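Local atomic coordinates of tailspike protein (Acinetobacter phage vB_ApiP_P1, PDB entry 6E1R), a protein that probably binds and degrades the capsular polysaccharide of its Acinetobacter host, as a trimeric spike on the phage tail. Residues N380-S388 and G399-L407; S510-W521 and T532-M543. All coordinates share one frame; numbering follows the deposited sequence.

Contact 1: residues N380-S388 and G399-L407; sequences NDVALIENS and GSIGDIRTL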
ATOM      1  N   ASN A 380      14.886  -5.622  20.891  1.00 37.62           N
ATOM      2  CA  ASN A 380      14.495  -4.235  20.640  1.00 32.06           C
ATOM      3  C   ASN A 380      15.701  -3.381  20.258  1.00 29.41           C
ATOM      4  O   ASN A 380      15.840  -2.237  20.695  1.00 29.23           O
ATOM      5  CB  ASN A 380      13.763  -3.645  21.847  1.00 30.26           C
ATOM      6  CG  ASN A 380      12.543  -4.454  22.240  1.00 31.89           C
ATOM      7  OD1 ASN A 380      11.790  -4.918  21.383  1.00 32.74           O
ATOM      8  ND2 ASN A 380      12.346  -4.636  23.540  1.00 33.47           N
ATOM      9  N   ASP A 381      16.581  -3.944  19.433  1.00 29.54           N
ATOM     10  CA  ASP A 381      17.746  -3.221  18.935  1.00 29.16           C
ATOM     11  C   ASP A 381      17.278  -2.082  18.038  1.00 34.46           C
ATOM     12  O   ASP A 381      16.774  -2.315  16.934  1.00 39.62           O
ATOM     13  CB  ASP A 381      18.673  -4.174  18.186  1.00 45.96           C
ATOM     14  CG  ASP A 381      19.948  -3.500  17.705  1.00 44.25           C
ATOM     15  OD1 ASP A 381      20.190  -2.333  18.073  1.00 42.94           O
ATOM     16  OD2 ASP A 381      20.715  -4.148  16.961  1.00 45.89           O
ATOM     17  N   VAL A 382      17.443  -0.845  18.513  1.00 31.61           N
ATOM     18  CA  VAL A 382      16.986   0.318  17.763  1.00 28.50           C
ATOM     19  C   VAL A 382      17.768   0.491  16.468  1.00 29.35           C
ATOM     20  O   VAL A 382      17.279   1.137  15.533  1.00 30.17           O
ATOM     21  CB  VAL A 382      17.079   1.576  18.648  1.00 29.37           C
ATOM     22  CG1 VAL A 382      16.393   2.764  17.984  1.00 30.16           C
ATOM     23  CG2 VAL A 382      16.471   1.302  20.015  1.00 29.89           C
ATOM     24  N   ALA A 383      18.967  -0.094  16.373  1.00 28.18           N
ATOM     25  CA  ALA A 383      19.719  -0.038  15.126  1.00 28.15           C
ATOM     26  C   ALA A 383      19.013  -0.777  13.997  1.00 34.37           C
ATOM     27  O   ALA A 383      19.334  -0.549  12.826  1.00 35.69           O
ATOM     28  CB  ALA A 383      21.120  -0.616  15.329  1.00 28.40           C
ATOM     29  N   LEU A 384      18.065  -1.653  14.321  1.00 36.37           N
ATOM     30  CA  LEU A 384      17.279  -2.368  13.327  1.00 38.23           C
ATOM     31  C   LEU A 384      15.951  -1.688  13.030  1.00 42.25           C
ATOM     32  O   LEU A 384      15.202  -2.170  12.174  1.00 49.85           O
ATOM     33  CB  LEU A 384      17.024  -3.806  13.788  1.00 35.13           C
ATOM     34  CG  LEU A 384      18.255  -4.650  14.112  1.00 36.01           C
ATOM     35  CD1 LEU A 384      17.836  -6.029  14.595  1.00 39.36           C
ATOM     36  CD2 LEU A 384      19.171  -4.751  12.906  1.00 34.07           C
ATOM     37  N   ILE A 385      15.639  -0.592  13.711  1.00 37.73           N
ATOM     38  CA  ILE A 385      14.367   0.102  13.556  1.00 35.29           C
ATOM     39  C   ILE A 385      14.595   1.229  12.557  1.00 36.94           C
ATOM     40  O   ILE A 385      15.204   2.252  12.881  1.00 38.13           O
ATOM     41  CB  ILE A 385      13.838   0.626  14.892  1.00 32.46           C
ATOM     42  CG1 ILE A 385      13.636  -0.527  15.876  1.00 29.67           C
ATOM     43  CG2 ILE A 385      12.536   1.387  14.686  1.00 27.88           C
ATOM     44  CD1 ILE A 385      12.745  -1.630  15.352  1.00 31.43           C
ATOM     45  N   GLU A 386      14.108   1.040  11.328  1.00 34.52           N
ATOM     46  CA  GLU A 386      14.199   2.104  10.335  1.00 34.63           C
ATOM     47  C   GLU A 386      13.217   3.229  10.633  1.00 37.84           C
ATOM     48  O   GLU A 386      13.524   4.399  10.376  1.00 43.80           O
ATOM     49  CB  GLU A 386      13.957   1.544   8.933  1.00 39.63           C
ATOM     50  CG  GLU A 386      14.197   2.544   7.813  1.00 45.11           C
ATOM     51  CD  GLU A 386      15.649   2.970   7.706  1.00 51.52           C
ATOM     52  OE1 GLU A 386      16.535   2.159   8.049  1.00 54.62           O
ATOM     53  OE2 GLU A 386      15.903   4.117   7.282  1.00 53.67           O
ATOM     54  N   ASN A 387      12.047   2.900  11.173  1.00 34.20           N
ATOM     55  CA  ASN A 387      11.067   3.900  11.576  1.00 39.16           C
ATOM     56  C   ASN A 387      10.004   3.233  12.436  1.00 37.77           C
ATOM     57  O   ASN A 387       9.665   2.064  12.229  1.00 37.17           O
ATOM     58  CB  ASN A 387      10.424   4.583  10.362  1.00 47.85           C
ATOM     59  CG  ASN A 387       9.899   5.965  10.686  1.00 57.18           C
ATOM     60  OD1 ASN A 387       8.691   6.194  10.690  1.00 68.02           O
ATOM     61  ND2 ASN A 387      10.806   6.894  10.970  1.00 54.65           N
ATOM     62  N   SER A 388       9.486   3.992  13.403  1.00 37.79           N
ATOM     63  CA  SER A 388       8.449   3.497  14.310  1.00 37.91           C
ATOM     64  C   SER A 388       7.573   4.689  14.684  1.00 40.64           C
ATOM     65  O   SER A 388       7.926   5.461  15.579  1.00 43.60           O
ATOM     66  CB  SER A 388       9.061   2.842  15.541  1.00 39.64           C
ATOM     67  OG  SER A 388       8.098   2.687  16.570  1.00 38.17           O
ATOM     68  N   GLY A 399       6.124  -8.942  27.459  1.00 38.74           N
ATOM     69  CA  GLY A 399       6.247  -7.921  26.438  1.00 35.71           C
ATOM     70  C   GLY A 399       7.276  -6.863  26.793  1.00 41.75           C
ATOM     71  O   GLY A 399       7.509  -6.546  27.959  1.00 44.54           O
ATOM     72  N   SER A 400       7.900  -6.310  25.756  1.00 36.63           N
ATOM     73  CA  SER A 400       8.943  -5.312  25.933  1.00 32.24           C
ATOM     74  C   SER A 400       9.106  -4.532  24.639  1.00 34.92           C
ATOM     75  O   SER A 400       8.990  -5.097  23.549  1.00 33.52           O
ATOM     76  CB  SER A 400      10.275  -5.958  26.331  1.00 34.84           C
ATOM     77  OG  SER A 400      10.719  -6.860  25.333  1.00 33.71           O
ATOM     78  N   ILE A 401       9.374  -3.234  24.768  1.00 37.42           N
ATOM     79  CA  ILE A 401       9.663  -2.381  23.620  1.00 38.82           C
ATOM     80  C   ILE A 401      11.027  -1.717  23.709  1.00 39.23           C
ATOM     81  O   ILE A 401      11.508  -1.194  22.691  1.00 40.07           O
ATOM     82  CB  ILE A 401       8.568  -1.309  23.418  1.00 40.63           C
ATOM     83  CG1 ILE A 401       8.421  -0.446  24.673  1.00 43.61           C
ATOM     84  CG2 ILE A 401       7.244  -1.957  23.039  1.00 31.09           C
ATOM     85  CD1 ILE A 401       7.368   0.634  24.548  1.00 43.41           C
ATOM     86  N   GLY A 402      11.666  -1.716  24.875  1.00 38.31           N
ATOM     87  CA  GLY A 402      12.985  -1.113  24.986  1.00 35.82           C
ATOM     88  C   GLY A 402      12.927   0.384  24.758  1.00 38.01           C
ATOM     89  O   GLY A 402      12.081   1.091  25.320  1.00 39.67           O
ATOM     90  N   ASP A 403      13.832   0.878  23.917  1.00 33.16           N
ATOM     91  CA  ASP A 403      13.904   2.294  23.587  1.00 32.61           C
ATOM     92  C   ASP A 403      13.119   2.649  22.332  1.00 34.92           C
ATOM     93  O   ASP A 403      13.293   3.748  21.799  1.00 36.73           O
ATOM     94  CB  ASP A 403      15.363   2.725  23.420  1.00 33.41           C
ATOM     95  CG  ASP A 403      16.145   2.653  24.715  1.00 36.74           C
ATOM     96  OD1 ASP A 403      15.526   2.789  25.793  1.00 34.86           O
ATOM     97  OD2 ASP A 403      17.378   2.466  24.654  1.00 37.97           O
ATOM     98  N   ILE A 404      12.274   1.744  21.844  1.00 37.78           N
ATOM     99  CA  ILE A 404      11.465   2.013  20.661  1.00 34.34           C
ATOM    100  C   ILE A 404      10.276   2.877  21.053  1.00 36.03           C
ATOM    101  O   ILE A 404       9.616   2.629  22.071  1.00 38.92           O
ATOM    102  CB  ILE A 404      11.019   0.694  20.006  1.00 31.04           C
ATOM    103  CG1 ILE A 404      12.241  -0.157  19.649  1.00 28.79           C
ATOM    104  CG2 ILE A 404      10.171   0.964  18.772  1.00 28.70           C
ATOM    105  CD1 ILE A 404      11.900  -1.523  19.095  1.00 28.89           C
ATOM    106  N   ARG A 405       9.994   3.894  20.244  1.00 28.92           N
ATOM    107  CA  ARG A 405       8.955   4.859  20.576  1.00 32.81           C
ATOM    108  C   ARG A 405       7.571   4.315  20.248  1.00 36.59           C
ATOM    109  O   ARG A 405       7.364   3.680  19.209  1.00 35.13           O
ATOM    110  CB  ARG A 405       9.187   6.169  19.823  1.00 31.13           C
ATOM    111  CG  ARG A 405       8.540   7.382  20.474  1.00 33.59           C
ATOM    112  CD  ARG A 405       8.868   8.653  19.708  1.00 31.77           C
ATOM    113  NE  ARG A 405       8.447   9.855  20.421  1.00 36.30           N
ATOM    114  CZ  ARG A 405       8.422  11.071  19.885  1.00 38.24           C
ATOM    115  NH1 ARG A 405       8.789  11.249  18.622  1.00 41.00           N
ATOM    116  NH2 ARG A 405       8.026  12.109  20.607  1.00 34.92           N
ATOM    117  N   THR A 406       6.623   4.574  21.146  1.00 40.18           N
ATOM    118  CA  THR A 406       5.212   4.273  20.947  1.00 41.04           C
ATOM    119  C   THR A 406       4.396   5.488  21.365  1.00 45.80           C
ATOM    120  O   THR A 406       4.927   6.463  21.905  1.00 48.43           O
ATOM    121  CB  THR A 406       4.760   3.035  21.738  1.00 43.90           C
ATOM    122  OG1 THR A 406       4.793   3.320  23.141  1.00 46.38           O
ATOM    123  CG2 THR A 406       5.654   1.838  21.440  1.00 41.86           C
ATOM    124  N   LEU A 407       3.089   5.427  21.103  1.00 47.78           N
ATOM    125  CA  LEU A 407       2.216   6.540  21.464  1.00 46.78           C
ATOM    126  C   LEU A 407       2.167   6.742  22.975  1.00 48.74           C
ATOM    127  O   LEU A 407       2.094   7.880  23.454  1.00 46.53           O
ATOM    128  CB  LEU A 407       0.812   6.308  20.907  1.00 43.78           C
ATOM    129  CG  LEU A 407       0.655   6.445  19.391  1.00 38.55           C
ATOM    130  CD1 LEU A 407      -0.784   6.189  18.973  1.00 36.43           C
ATOM    131  CD2 LEU A 407       1.116   7.818  18.927  1.00 36.70           C
TER
HETATM  132  O   HOH W   1      16.025  -0.807  23.130  1.00 18.25           O
HETATM  133  O   HOH W   2       5.254   5.214  17.787  1.00 27.48           O
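The hydroxyl of S388 donates to the backbone carbonyl of R405, OG to O 2.9 Å, arriving in the plane of that carbonyl at a C=O···OG angle of 153°. The same OG also bonds to the side chain of N391. At the other end of the contact the amide of N380 spans the gap: ND2 donates to S400 OG at 3.3 Å, with the acceptor 16° out of the amide plane, while OD1 takes the backbone N-H of V371, so both ends of the amide have partners and its rotation is fixed. One water ties the backbones together, donating to N380 O (2.8 Å) and accepting from D403 N (2.9 Å) in the type II' turn I401-I404.

Between these polar ends sits I404. With CG1 anti to its carbonyl carbon (chi1 -57°) and the chain extended beyond, CD1 reaches I385 CG1 at 3.8 Å, the two side chains crossing at about a right angle. The other branch, CG2, lies 3.5 Å from S388 OG. Farther out, V382 CG2 meets D403 CB at 3.9 Å, and both side chains also pack on Q421 of the second subunit. The guanidinium of R405 leaves the contact, bonding to N414 of its own chain and to S417 of the second subunit.

The loop 399-407 thus lies against the last turns of the parallel beta-helix through a buried isoleucine, with uncharged hydrogen bonds at both ends, while the arginine's charge is directed toward the trimer interface.

Contact 2: residues S510-W521 and T532-M543; sequences SGAAASHPSFTW and TAVGSTAGRFAM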
ATOM      1  N   SER A 510      43.969  22.418  39.114  1.00 41.44           N
ATOM      2  CA  SER A 510      45.269  22.828  39.625  1.00 42.27           C
ATOM      3  C   SER A 510      46.204  21.668  39.929  1.00 44.01           C
ATOM      4  O   SER A 510      47.393  21.905  40.168  1.00 48.17           O
ATOM      5  CB  SER A 510      45.092  23.676  40.894  1.00 40.28           C
ATOM      6  OG  SER A 510      44.411  24.884  40.606  1.00 43.84           O
ATOM      7  N   GLY A 511      45.713  20.433  39.927  1.00 37.65           N
ATOM      8  CA  GLY A 511      46.580  19.294  40.161  1.00 35.47           C
ATOM      9  C   GLY A 511      47.035  19.140  41.593  1.00 37.16           C
ATOM     10  O   GLY A 511      48.150  18.668  41.833  1.00 42.04           O
ATOM     11  N   ALA A 512      46.198  19.530  42.558  1.00 38.01           N
ATOM     12  CA  ALA A 512      46.567  19.390  43.962  1.00 35.75           C
ATOM     13  C   ALA A 512      46.755  17.929  44.347  1.00 40.51           C
ATOM     14  O   ALA A 512      47.500  17.625  45.285  1.00 46.83           O
ATOM     15  CB  ALA A 512      45.511  20.045  44.852  1.00 33.40           C
ATOM     16  N   ALA A 513      46.090  17.018  43.643  1.00 36.98           N
ATOM     17  CA  ALA A 513      46.247  15.586  43.845  1.00 38.50           C
ATOM     18  C   ALA A 513      46.436  14.911  42.493  1.00 41.32           C
ATOM     19  O   ALA A 513      46.210  15.508  41.437  1.00 44.63           O
ATOM     20  CB  ALA A 513      45.044  14.986  44.584  1.00 38.48           C
ATOM     21  N   ALA A 514      46.868  13.649  42.536  1.00 37.52           N
ATOM     22  CA  ALA A 514      47.130  12.916  41.301  1.00 43.25           C
ATOM     23  C   ALA A 514      45.845  12.639  40.531  1.00 42.21           C
ATOM     24  O   ALA A 514      45.843  12.648  39.294  1.00 41.92           O
ATOM     25  CB  ALA A 514      47.863  11.612  41.611  1.00 44.47           C
ATOM     26  N   SER A 515      44.744  12.393  41.238  1.00 44.73           N
ATOM     27  CA  SER A 515      43.477  12.033  40.615  1.00 47.26           C
ATOM     28  C   SER A 515      42.693  13.235  40.095  1.00 49.12           C
ATOM     29  O   SER A 515      41.549  13.063  39.662  1.00 49.43           O
ATOM     30  CB  SER A 515      42.616  11.245  41.606  1.00 50.78           C
ATOM     31  OG  SER A 515      42.334  12.017  42.762  1.00 52.95           O
ATOM     32  N   HIS A 516      43.270  14.436  40.124  1.00 44.58           N
ATOM     33  CA  HIS A 516      42.542  15.610  39.650  1.00 40.88           C
ATOM     34  C   HIS A 516      42.729  15.768  38.146  1.00 38.78           C
ATOM     35  O   HIS A 516      43.865  15.706  37.661  1.00 35.06           O
ATOM     36  CB  HIS A 516      43.018  16.867  40.364  1.00 43.45           C
ATOM     37  CG  HIS A 516      42.717  16.881  41.830  1.00 44.31           C
ATOM     38  ND1 HIS A 516      42.960  17.978  42.630  1.00 42.35           N
ATOM     39  CD2 HIS A 516      42.187  15.934  42.642  1.00 42.52           C
ATOM     40  CE1 HIS A 516      42.595  17.705  43.870  1.00 42.03           C
ATOM     41  NE2 HIS A 516      42.123  16.472  43.904  1.00 42.01           N
ATOM     42  N   PRO A 517      41.654  15.972  37.381  1.00 41.89           N
ATOM     43  CA  PRO A 517      41.773  16.117  35.913  1.00 40.32           C
ATOM     44  C   PRO A 517      42.235  17.511  35.501  1.00 38.64           C
ATOM     45  O   PRO A 517      41.516  18.293  34.869  1.00 36.28           O
ATOM     46  CB  PRO A 517      40.351  15.802  35.440  1.00 44.39           C
ATOM     47  CG  PRO A 517      39.488  16.282  36.558  1.00 42.51           C
ATOM     48  CD  PRO A 517      40.252  16.011  37.829  1.00 43.55           C
ATOM     49  N   SER A 518      43.476  17.834  35.854  1.00 45.28           N
ATOM     50  CA  SER A 518      44.043  19.160  35.636  1.00 43.56           C
ATOM     51  C   SER A 518      45.004  19.111  34.454  1.00 41.37           C
ATOM     52  O   SER A 518      46.000  18.378  34.491  1.00 40.28           O
ATOM     53  CB  SER A 518      44.760  19.649  36.892  1.00 44.45           C
ATOM     54  OG  SER A 518      43.933  19.499  38.033  1.00 46.59           O
ATOM     55  N   PHE A 519      44.713  19.891  33.414  1.00 36.91           N
ATOM     56  CA  PHE A 519      45.499  19.829  32.190  1.00 37.39           C
ATOM     57  C   PHE A 519      45.600  21.209  31.558  1.00 34.73           C
ATOM     58  O   PHE A 519      44.687  22.033  31.668  1.00 31.25           O
ATOM     59  CB  PHE A 519      44.895  18.836  31.189  1.00 35.27           C
ATOM     60  CG  PHE A 519      44.661  17.469  31.763  1.00 32.44           C
ATOM     61  CD1 PHE A 519      45.706  16.572  31.896  1.00 29.88           C
ATOM     62  CD2 PHE A 519      43.398  17.089  32.184  1.00 32.00           C
ATOM     63  CE1 PHE A 519      45.495  15.317  32.433  1.00 32.47           C
ATOM     64  CE2 PHE A 519      43.181  15.836  32.718  1.00 34.62           C
ATOM     65  CZ  PHE A 519      44.231  14.948  32.843  1.00 33.66           C
ATOM     66  N   THR A 520      46.727  21.447  30.890  1.00 33.43           N
ATOM     67  CA  THR A 520      46.924  22.606  30.031  1.00 32.71           C
ATOM     68  C   THR A 520      46.876  22.150  28.579  1.00 36.40           C
ATOM     69  O   THR A 520      47.404  21.087  28.236  1.00 40.67           O
ATOM     70  CB  THR A 520      48.261  23.293  30.330  1.00 33.82           C
ATOM     71  OG1 THR A 520      48.287  23.711  31.701  1.00 31.22           O
ATOM     72  CG2 THR A 520      48.459  24.508  29.435  1.00 37.09           C
ATOM     73  N   TRP A 521      46.247  22.956  27.727  1.00 38.69           N
ATOM     74  CA  TRP A 521      45.874  22.538  26.384  1.00 37.42           C
ATOM     75  C   TRP A 521      46.717  23.235  25.324  1.00 34.62           C
ATOM     76  O   TRP A 521      47.010  24.430  25.430  1.00 40.27           O
ATOM     77  CB  TRP A 521      44.389  22.805  26.141  1.00 39.50           C
ATOM     78  CG  TRP A 521      43.536  22.084  27.125  1.00 45.03           C
ATOM     79  CD1 TRP A 521      43.064  22.565  28.313  1.00 47.30           C
ATOM     80  CD2 TRP A 521      43.076  20.733  27.027  1.00 42.54           C
ATOM     81  NE1 TRP A 521      42.327  21.598  28.953  1.00 45.86           N
ATOM     82  CE2 TRP A 521      42.320  20.464  28.183  1.00 43.88           C
ATOM     83  CE3 TRP A 521      43.226  19.727  26.068  1.00 44.23           C
ATOM     84  CZ2 TRP A 521      41.714  19.230  28.407  1.00 43.76           C
ATOM     85  CZ3 TRP A 521      42.624  18.503  26.292  1.00 44.21           C
ATOM     86  CH2 TRP A 521      41.880  18.264  27.452  1.00 43.96           C
ATOM     87  N   THR A 532      48.336  18.366  28.719  1.00 43.17           N
ATOM     88  CA  THR A 532      49.539  18.199  29.523  1.00 42.47           C
ATOM     89  C   THR A 532      49.169  18.238  30.999  1.00 41.82           C
ATOM     90  O   THR A 532      48.523  19.187  31.453  1.00 43.31           O
ATOM     91  CB  THR A 532      50.570  19.285  29.208  1.00 39.75           C
ATOM     92  OG1 THR A 532      50.873  19.262  27.808  1.00 37.26           O
ATOM     93  CG2 THR A 532      51.847  19.056  30.002  1.00 34.54           C
ATOM     94  N   ALA A 533      49.587  17.215  31.742  1.00 40.32           N
ATOM     95  CA  ALA A 533      49.229  17.115  33.151  1.00 41.04           C
ATOM     96  C   ALA A 533      49.808  18.283  33.942  1.00 44.86           C
ATOM     97  O   ALA A 533      50.929  18.733  33.693  1.00 45.08           O
ATOM     98  CB  ALA A 533      49.724  15.790  33.730  1.00 40.21           C
ATOM     99  N   VAL A 534      49.031  18.771  34.907  1.00 40.68           N
ATOM    100  CA  VAL A 534      49.386  19.938  35.706  1.00 37.33           C
ATOM    101  C   VAL A 534      49.586  19.500  37.150  1.00 38.15           C
ATOM    102  O   VAL A 534      48.759  18.766  37.704  1.00 43.84           O
ATOM    103  CB  VAL A 534      48.307  21.030  35.606  1.00 37.29           C
ATOM    104  CG1 VAL A 534      48.614  22.178  36.552  1.00 27.97           C
ATOM    105  CG2 VAL A 534      48.197  21.529  34.174  1.00 41.96           C
ATOM    106  N   GLY A 535      50.676  19.956  37.757  1.00 42.92           N
ATOM    107  CA  GLY A 535      50.898  19.681  39.168  1.00 39.27           C
ATOM    108  C   GLY A 535      51.193  18.216  39.409  1.00 37.93           C
ATOM    109  O   GLY A 535      52.082  17.626  38.783  1.00 37.05           O
ATOM    110  N   SER A 536      50.440  17.614  40.326  1.00 40.34           N
ATOM    111  CA  SER A 536      50.627  16.219  40.697  1.00 41.96           C
ATOM    112  C   SER A 536      49.780  15.266  39.867  1.00 44.21           C
ATOM    113  O   SER A 536      49.798  14.060  40.131  1.00 47.32           O
ATOM    114  CB  SER A 536      50.309  16.022  42.183  1.00 46.19           C
ATOM    115  OG  SER A 536      51.081  16.895  42.991  1.00 52.08           O
ATOM    116  N   THR A 537      49.053  15.776  38.873  1.00 42.52           N
ATOM    117  CA  THR A 537      48.121  14.958  38.109  1.00 38.66           C
ATOM    118  C   THR A 537      48.841  13.804  37.421  1.00 36.56           C
ATOM    119  O   THR A 537      49.818  14.008  36.693  1.00 34.85           O
ATOM    120  CB  THR A 537      47.394  15.818  37.072  1.00 38.96           C
ATOM    121  OG1 THR A 537      46.523  16.740  37.739  1.00 40.40           O
ATOM    122  CG2 THR A 537      46.584  14.948  36.120  1.00 34.78           C
ATOM    123  N   ALA A 538      48.351  12.588  37.657  1.00 38.37           N
ATOM    124  CA  ALA A 538      48.908  11.396  37.033  1.00 41.73           C
ATOM    125  C   ALA A 538      47.900  10.263  37.150  1.00 42.21           C
ATOM    126  O   ALA A 538      47.231  10.123  38.178  1.00 41.27           O
ATOM    127  CB  ALA A 538      50.240  10.995  37.680  1.00 32.18           C
ATOM    128  N   GLY A 539      47.799   9.457  36.093  1.00 40.58           N
ATOM    129  CA  GLY A 539      46.916   8.315  36.060  1.00 44.05           C
ATOM    130  C   GLY A 539      46.111   8.292  34.780  1.00 42.58           C
ATOM    131  O   GLY A 539      46.449   8.960  33.796  1.00 45.11           O
ATOM    132  N   ARG A 540      45.031   7.517  34.796  1.00 45.53           N
ATOM    133  CA  ARG A 540      44.173   7.338  33.633  1.00 40.91           C
ATOM    134  C   ARG A 540      42.989   8.292  33.702  1.00 42.19           C
ATOM    135  O   ARG A 540      42.270   8.327  34.705  1.00 46.78           O
ATOM    136  CB  ARG A 540      43.688   5.891  33.529  1.00 37.62           C
ATOM    137  CG  ARG A 540      42.641   5.673  32.451  1.00 39.59           C
ATOM    138  CD  ARG A 540      42.562   4.211  32.062  1.00 35.83           C
ATOM    139  NE  ARG A 540      43.799   3.781  31.419  1.00 38.95           N
ATOM    140  CZ  ARG A 540      44.001   2.574  30.903  1.00 43.59           C
ATOM    141  NH1 ARG A 540      43.040   1.662  30.949  1.00 50.35           N
ATOM    142  NH2 ARG A 540      45.164   2.281  30.338  1.00 40.54           N
ATOM    143  N   PHE A 541      42.790   9.056  32.631  1.00 38.08           N
ATOM    144  CA  PHE A 541      41.721  10.037  32.541  1.00 40.09           C
ATOM    145  C   PHE A 541      40.963   9.843  31.233  1.00 43.80           C
ATOM    146  O   PHE A 541      41.384   9.091  30.349  1.00 47.63           O
ATOM    147  CB  PHE A 541      42.269  11.469  32.640  1.00 38.35           C
ATOM    148  CG  PHE A 541      42.936  11.773  33.953  1.00 40.76           C
ATOM    149  CD1 PHE A 541      44.261  11.428  34.170  1.00 38.68           C
ATOM    150  CD2 PHE A 541      42.239  12.408  34.968  1.00 39.68           C
ATOM    151  CE1 PHE A 541      44.876  11.705  35.377  1.00 37.29           C
ATOM    152  CE2 PHE A 541      42.849  12.689  36.177  1.00 38.79           C
ATOM    153  CZ  PHE A 541      44.168  12.337  36.382  1.00 37.99           C
ATOM    154  N   ALA A 542      39.827  10.527  31.120  1.00 38.18           N
ATOM    155  CA  ALA A 542      38.994  10.452  29.927  1.00 37.24           C
ATOM    156  C   ALA A 542      38.401  11.821  29.641  1.00 37.97           C
ATOM    157  O   ALA A 542      37.849  12.462  30.541  1.00 40.20           O
ATOM    158  CB  ALA A 542      37.878   9.414  30.095  1.00 38.89           C
HETATM  159  N   MSE A 543      38.512  12.263  28.393  1.00 36.15           N
HETATM  160  CA  MSE A 543      37.986  13.561  27.990  1.00 38.17           C
HETATM  161  C   MSE A 543      36.725  13.432  27.143  1.00 45.64           C
HETATM  162  O   MSE A 543      36.523  12.432  26.450  1.00 49.93           O
HETATM  163  CB  MSE A 543      39.039  14.355  27.210  1.00 41.41           C
HETATM  164  CG  MSE A 543      40.096  15.039  28.066  1.00 54.12           C
HETATM  165 SE   MSE A 543      41.302  13.799  28.964  1.00 67.45          SE
HETATM  166  CE  MSE A 543      42.763  15.029  29.341  1.00 67.86           C
TER
HETATM  167  O   HOH W   3      50.372  19.201  44.163  1.00 31.74           O
HETATM  168  O   HOH W   4      49.216  21.084  26.337  1.00 30.95           O
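F519 and F541 form a T-shaped pair between two antiparallel sheets of the C-terminal beta domain: F519 comes from the hairpin 519-523/528-533, F541 from strand 539-548. The edge of F519, at CZ, points into the face of F541, with centroids 5.1 Å apart and planes at 87°. M543, modelled as selenomethionine, bends at chi2 (68°) and sets its CE over a face of F519, 3.6 Å from the ring centroid, a CH-pi contact within a Met-aromatic pair. Its CG meets the rim of W521 at CH2, 3.7 Å away. P517 CB packs beside F541 CD2.

Outside this core the hairpin zips up. T520 and T532 are a hydrogen-bonded pair, each backbone N-H donating to the other's carbonyl, and F519 faces A533 as the adjoining non-hydrogen-bonded pair. V534 N then bonds to S518 O.

Beyond the strands, the type II' turn V534-T537 fits against the loop 510-516. A538 N donates to A514 O at 3.0 Å and S536 N to G511 O at 2.9 Å. At the outer rim a water donates to G511 O and hydrogen-bonds to S536 OG, 2.7 Å from that OG.

In the fold
Contact 1 comes first along the chain and closes before contact 2 opens; their centres lie 41 Å apart and their nearest atoms about 22 Å, with no touch and no shared strand. Contact 1 lies at the last part of the parallel beta-helix, where strand 385-389 pairs with strand 357-361. Contact 2 belongs to the C-terminal domain, joining the four-strand antiparallel sheet to the five-strand one, farther from the centre of the chain (about 57 Å against 20 Å). Residues of the two segments of contact 1 also touch both other subunits, whereas no other chain of the assembly touches the segments of contact 2. The elongated spike thus combines a beta-helix end that meets its neighbours in the trimer with a C-terminal unit whose two sheets pack together inside each subunit.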